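Local coordinates for nucleoprotein (Human coronavirus NL63, PDB 5N4K), which probably packages the viral genomic RNA into a helical ribonucleocapsid, the part crystallised here being its N-terminal RNA-binding domain, at residues 61-66 / 99-104. Residues are numbered along the deposited sequence; the frame is centred on the assembly and turned at random.
Sequences EQIGYW and LKFRQR. With SO4 (sulfate ion), chain I.
Ile63 presses the end of its side chain flat onto the ring of Phe101, and this CH-pi contact carries most of the meeting between strand 63-73 and the loop that leads into strand 108-112. The methyl CD1 sits 3.7 Å from the centroid of the Phe101 ring, only 10° off its normal, while CG1 of Ile63 reaches CE1 of Phe101 at 3.6 Å. With CG1 anti to the backbone N (chi1 -180°) and the chain extended beyond it, the CG1-CD1 bond lies along the face of the ring, CD1 over its centre and CG1 above the CE1 side. The opposite face carries the aliphatic CG of Arg102, offset toward the rim, so the phenyl group is held between two alkyl groups; at its edge lies Gly64 O, 4.0 Å from CE1 of Phe101. Trp110, on strand 108-112, also meets this ring, its plane steeply inclined to it.

Lys100 to Gln103 form a type II turn, closed by Gln103 N to Lys100 O, and the extended Gln103 side chain brings OE1 to Lys100 N, where it accepts a nearly straight bond (3.0 Å, 167°). Arg102, at the exposed turn, gives NE to sulfate O2 at 2.7 Å, in the guanidinium plane, and NH2 adds a weak bond to O4.

No hydrogen bond joins the two segments: the internally braced turn docks on the sheet through apolar contact, while its arginine holds a sulfate, probably from the crystallisation liquor, consistent with an anion-binding surface on an RNA-binding domain.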
ATOM      1  N   GLU A  61      21.473  -8.524   4.301  1.00 12.32           N
ATOM      2  CA  GLU A  61      20.090  -8.082   4.481  1.00 11.65           C
ATOM      3  C   GLU A  61      19.904  -6.597   4.264  1.00 11.63           C
ATOM      4  O   GLU A  61      18.798  -6.096   4.503  1.00 11.98           O
ATOM      5  CB  GLU A  61      19.559  -8.503   5.839  1.00 12.48           C
ATOM      6  CG  GLU A  61      19.431  -9.988   5.996  1.00 13.06           C
ATOM      7  CD  GLU A  61      18.998 -10.441   7.402  1.00 13.85           C
ATOM      8  OE1 GLU A  61      19.654  -9.938   8.372  1.00 15.52           O
ATOM      9  OE2 GLU A  61      18.044 -11.300   7.500  1.00 16.10           O
ATOM     10  N   GLN A  62      20.896  -5.852   3.807  1.00 10.76           N
ATOM     11  CA  GLN A  62      20.785  -4.390   3.666  1.00 11.14           C
ATOM     12  C   GLN A  62      20.201  -4.075   2.283  1.00 10.44           C
ATOM     13  O   GLN A  62      20.819  -3.591   1.362  1.00 10.70           O
ATOM     14  CB  GLN A  62      22.097  -3.671   3.852  1.00 12.00           C
ATOM     15  CG  GLN A  62      22.838  -3.968   5.183  1.00 12.74           C
ATOM     16  CD  GLN A  62      21.928  -3.815   6.375  1.00 14.53           C
ATOM     17  OE1 GLN A  62      21.453  -2.700   6.593  1.00 15.79           O
ATOM     18  NE2 GLN A  62      21.681  -4.829   7.066  1.00 14.33           N
ATOM     19  N   ILE A  63      18.898  -4.397   2.161  1.00 10.14           N
ATOM     20  CA  ILE A  63      18.207  -4.396   0.872  1.00 10.15           C
ATOM     21  C   ILE A  63      16.678  -4.305   1.156  1.00  9.95           C
ATOM     22  O   ILE A  63      16.192  -4.935   2.098  1.00 10.82           O
ATOM     23  CB  ILE A  63      18.586  -5.678   0.078  1.00 10.59           C
ATOM     24  CG1 ILE A  63      17.880  -5.687  -1.273  1.00 10.13           C
ATOM     25  CG2 ILE A  63      18.349  -6.942   0.882  1.00 10.94           C
ATOM     26  CD1 ILE A  63      18.579  -6.670  -2.230  1.00 11.47           C
ATOM     27  N   GLY A  64      15.966  -3.586   0.293  1.00  9.45           N
ATOM     28  CA  GLY A  64      14.533  -3.521   0.453  1.00  9.69           C
ATOM     29  C   GLY A  64      13.975  -2.488  -0.456  1.00 10.16           C
ATOM     30  O   GLY A  64      14.437  -2.252  -1.566  1.00  9.32           O
ATOM     31  N   TYR A  65      12.878  -1.864   0.026  1.00  9.53           N
ATOM     32  CA  TYR A  65      12.177  -0.871  -0.793  1.00  9.57           C
ATOM     33  C   TYR A  65      11.576   0.253   0.045  1.00  8.94           C
ATOM     34  O   TYR A  65      11.293   0.055   1.233  1.00 10.06           O
ATOM     35  CB  TYR A  65      11.020  -1.524  -1.691  1.00  9.23           C
ATOM     36  CG  TYR A  65       9.982  -2.267  -0.847  1.00  9.06           C
ATOM     37  CD1 TYR A  65      10.169  -3.562  -0.403  1.00  9.31           C
ATOM     38  CD2 TYR A  65       8.801  -1.628  -0.449  1.00  9.17           C
ATOM     39  CE1 TYR A  65       9.206  -4.244   0.366  1.00 10.03           C
ATOM     40  CE2 TYR A  65       7.862  -2.279   0.295  1.00  9.72           C
ATOM     41  CZ  TYR A  65       8.064  -3.555   0.718  1.00  9.32           C
ATOM     42  OH  TYR A  65       7.139  -4.147   1.551  1.00  9.45           O
ATOM     43  N   TRP A  66      11.394   1.375  -0.635  1.00  9.06           N
ATOM     44  CA  TRP A  66      10.593   2.515  -0.134  1.00  9.11           C
ATOM     45  C   TRP A  66       9.248   2.486  -0.820  1.00 11.34           C
ATOM     46  O   TRP A  66       9.177   2.425  -2.007  1.00 11.95           O
ATOM     47  CB  TRP A  66      11.319   3.805  -0.356  1.00 10.15           C
ATOM     48  CG  TRP A  66      12.563   3.987   0.422  1.00  9.85           C
ATOM     49  CD1 TRP A  66      13.827   3.601   0.053  1.00 11.53           C
ATOM     50  CD2 TRP A  66      12.709   4.560   1.733  1.00  9.46           C
ATOM     51  NE1 TRP A  66      14.717   3.913   0.997  1.00 10.91           N
ATOM     52  CE2 TRP A  66      14.072   4.490   2.063  1.00 10.50           C
ATOM     53  CE3 TRP A  66      11.818   5.069   2.653  1.00 10.16           C
ATOM     54  CZ2 TRP A  66      14.556   4.974   3.285  1.00 10.86           C
ATOM     55  CZ3 TRP A  66      12.285   5.543   3.891  1.00 11.53           C
ATOM     56  CH2 TRP A  66      13.618   5.477   4.185  1.00 10.88           C
ATOM     57  N   LEU A  99       6.921  -9.316  -3.346  1.00 10.73           N
ATOM     58  CA  LEU A  99       7.732  -8.876  -4.476  1.00 11.17           C
ATOM     59  C   LEU A  99       9.180  -9.325  -4.371  1.00 11.23           C
ATOM     60  O   LEU A  99       9.796  -9.204  -3.355  1.00 12.20           O
ATOM     61  CB  LEU A  99       7.686  -7.369  -4.659  1.00 10.98           C
ATOM     62  CG  LEU A  99       6.348  -6.738  -5.045  1.00 11.66           C
ATOM     63  CD1 LEU A  99       6.472  -5.226  -5.136  1.00 12.89           C
ATOM     64  CD2 LEU A  99       5.698  -7.351  -6.250  1.00 12.45           C
ATOM     65  N   LYS A 100       9.684  -9.818  -5.505  1.00 11.22           N
ATOM     66  CA  LYS A 100      11.108 -10.068  -5.680  0.50 11.61           C
ATOM     67  C   LYS A 100      11.825  -8.752  -5.839  1.00 10.65           C
ATOM     68  O   LYS A 100      11.232  -7.795  -6.217  1.00 11.50           O
ATOM     69  CB  LYS A 100      11.307 -11.035  -6.883  0.50 12.49           C
ATOM     70  CG  LYS A 100      10.546 -12.381  -6.804  0.50 14.88           C
ATOM     71  CD  LYS A 100      10.926 -13.296  -7.970  0.50 17.80           C
ATOM     72  CE  LYS A 100      10.266 -14.668  -7.895  0.50 21.05           C
ATOM     73  NZ  LYS A 100      10.682 -15.590  -9.001  0.50 25.38           N
ATOM     74  N   PHE A 101      13.131  -8.752  -5.578  1.00 11.77           N
ATOM     75  CA  PHE A 101      13.876  -7.517  -5.679  1.00 10.99           C
ATOM     76  C   PHE A 101      13.735  -6.891  -7.016  1.00 10.75           C
ATOM     77  O   PHE A 101      14.035  -7.553  -8.067  1.00 12.36           O
ATOM     78  CB  PHE A 101      15.390  -7.760  -5.370  1.00 12.66           C
ATOM     79  CG  PHE A 101      16.197  -6.502  -5.281  1.00 12.63           C
ATOM     80  CD1 PHE A 101      15.825  -5.452  -4.409  1.00 12.74           C
ATOM     81  CD2 PHE A 101      17.298  -6.292  -6.085  1.00 13.88           C
ATOM     82  CE1 PHE A 101      16.556  -4.314  -4.309  1.00 13.23           C
ATOM     83  CE2 PHE A 101      18.004  -5.088  -6.010  1.00 15.01           C
ATOM     84  CZ  PHE A 101      17.639  -4.099  -5.168  1.00 14.27           C
ATOM     85  N   ARG A 102      13.313  -5.703  -7.137  1.00 10.30           N
ATOM     86  CA  ARG A 102      13.157  -4.918  -8.319  1.00 10.70           C
ATOM     87  C   ARG A 102      12.000  -5.307  -9.224  1.00 11.89           C
ATOM     88  O   ARG A 102      11.817  -4.720 -10.297  1.00 14.28           O
ATOM     89  CB  ARG A 102      14.445  -4.835  -9.133  1.00 11.76           C
ATOM     90  CG  ARG A 102      15.514  -4.019  -8.350  1.00 12.80           C
ATOM     91  CD  ARG A 102      16.904  -4.098  -8.973  1.00 15.59           C
ATOM     92  NE  ARG A 102      16.995  -3.510 -10.228  1.00 16.07           N
ATOM     93  CZ  ARG A 102      17.408  -4.115 -11.384  1.00 15.85           C
ATOM     94  NH1 ARG A 102      17.655  -5.417 -11.440  1.00 17.55           N
ATOM     95  NH2 ARG A 102      17.332  -3.322 -12.429  1.00 19.97           N
ATOM     96  N   GLN A 103      11.139  -6.166  -8.735  1.00 12.45           N
ATOM     97  CA  GLN A 103       9.853  -6.399  -9.420  1.00 12.38           C
ATOM     98  C   GLN A 103       9.087  -5.132  -9.532  1.00 15.22           C
ATOM     99  O   GLN A 103       8.963  -4.424  -8.569  1.00 13.90           O
ATOM    100  CB  GLN A 103       9.092  -7.500  -8.685  1.00 14.31           C
ATOM    101  CG  GLN A 103       7.905  -8.029  -9.379  1.00 17.63           C
ATOM    102  CD  GLN A 103       7.386  -9.293  -8.747  1.00 16.78           C
ATOM    103  OE1 GLN A 103       7.932 -10.009  -7.887  1.00 14.10           O
ATOM    104  NE2 GLN A 103       6.127  -9.546  -9.193  1.00 20.42           N
ATOM    105  N   ARG A 104       8.614  -4.812 -10.730  1.00 15.30           N
ATOM    106  CA  ARG A 104       8.086  -3.497 -10.957  1.00 15.87           C
ATOM    107  C   ARG A 104       6.730  -3.309 -10.351  1.00 16.55           C
ATOM    108  O   ARG A 104       5.774  -4.092 -10.614  1.00 20.26           O
ATOM    109  CB  ARG A 104       7.996  -3.216 -12.435  1.00 21.17           C
ATOM    110  CG  ARG A 104       9.294  -3.112 -13.147  1.00 23.72           C
ATOM    111  CD  ARG A 104       9.068  -3.197 -14.675  1.00 29.42           C
ATOM    112  NE  ARG A 104       8.534  -4.516 -15.131  1.00 39.46           N
ATOM    113  CZ  ARG A 104       7.308  -4.741 -15.654  1.00 47.21           C
ATOM    114  NH1 ARG A 104       6.429  -3.748 -15.828  1.00 52.87           N
ATOM    115  NH2 ARG A 104       6.945  -5.973 -15.990  1.00 46.12           N
TER
HETATM  116  S   SO4 I 407      15.105  -0.582 -10.656  0.50 22.06           S
HETATM  117  O1  SO4 I 407      15.173   0.695 -11.380  0.50 23.84           O
HETATM  118  O2  SO4 I 407      16.428  -0.857 -10.081  0.50 25.42           O
HETATM  119  O3  SO4 I 407      14.044  -0.750  -9.638  0.50 21.07           O
HETATM  120  O4  SO4 I 407      14.719  -1.594 -11.666  0.50 23.83           O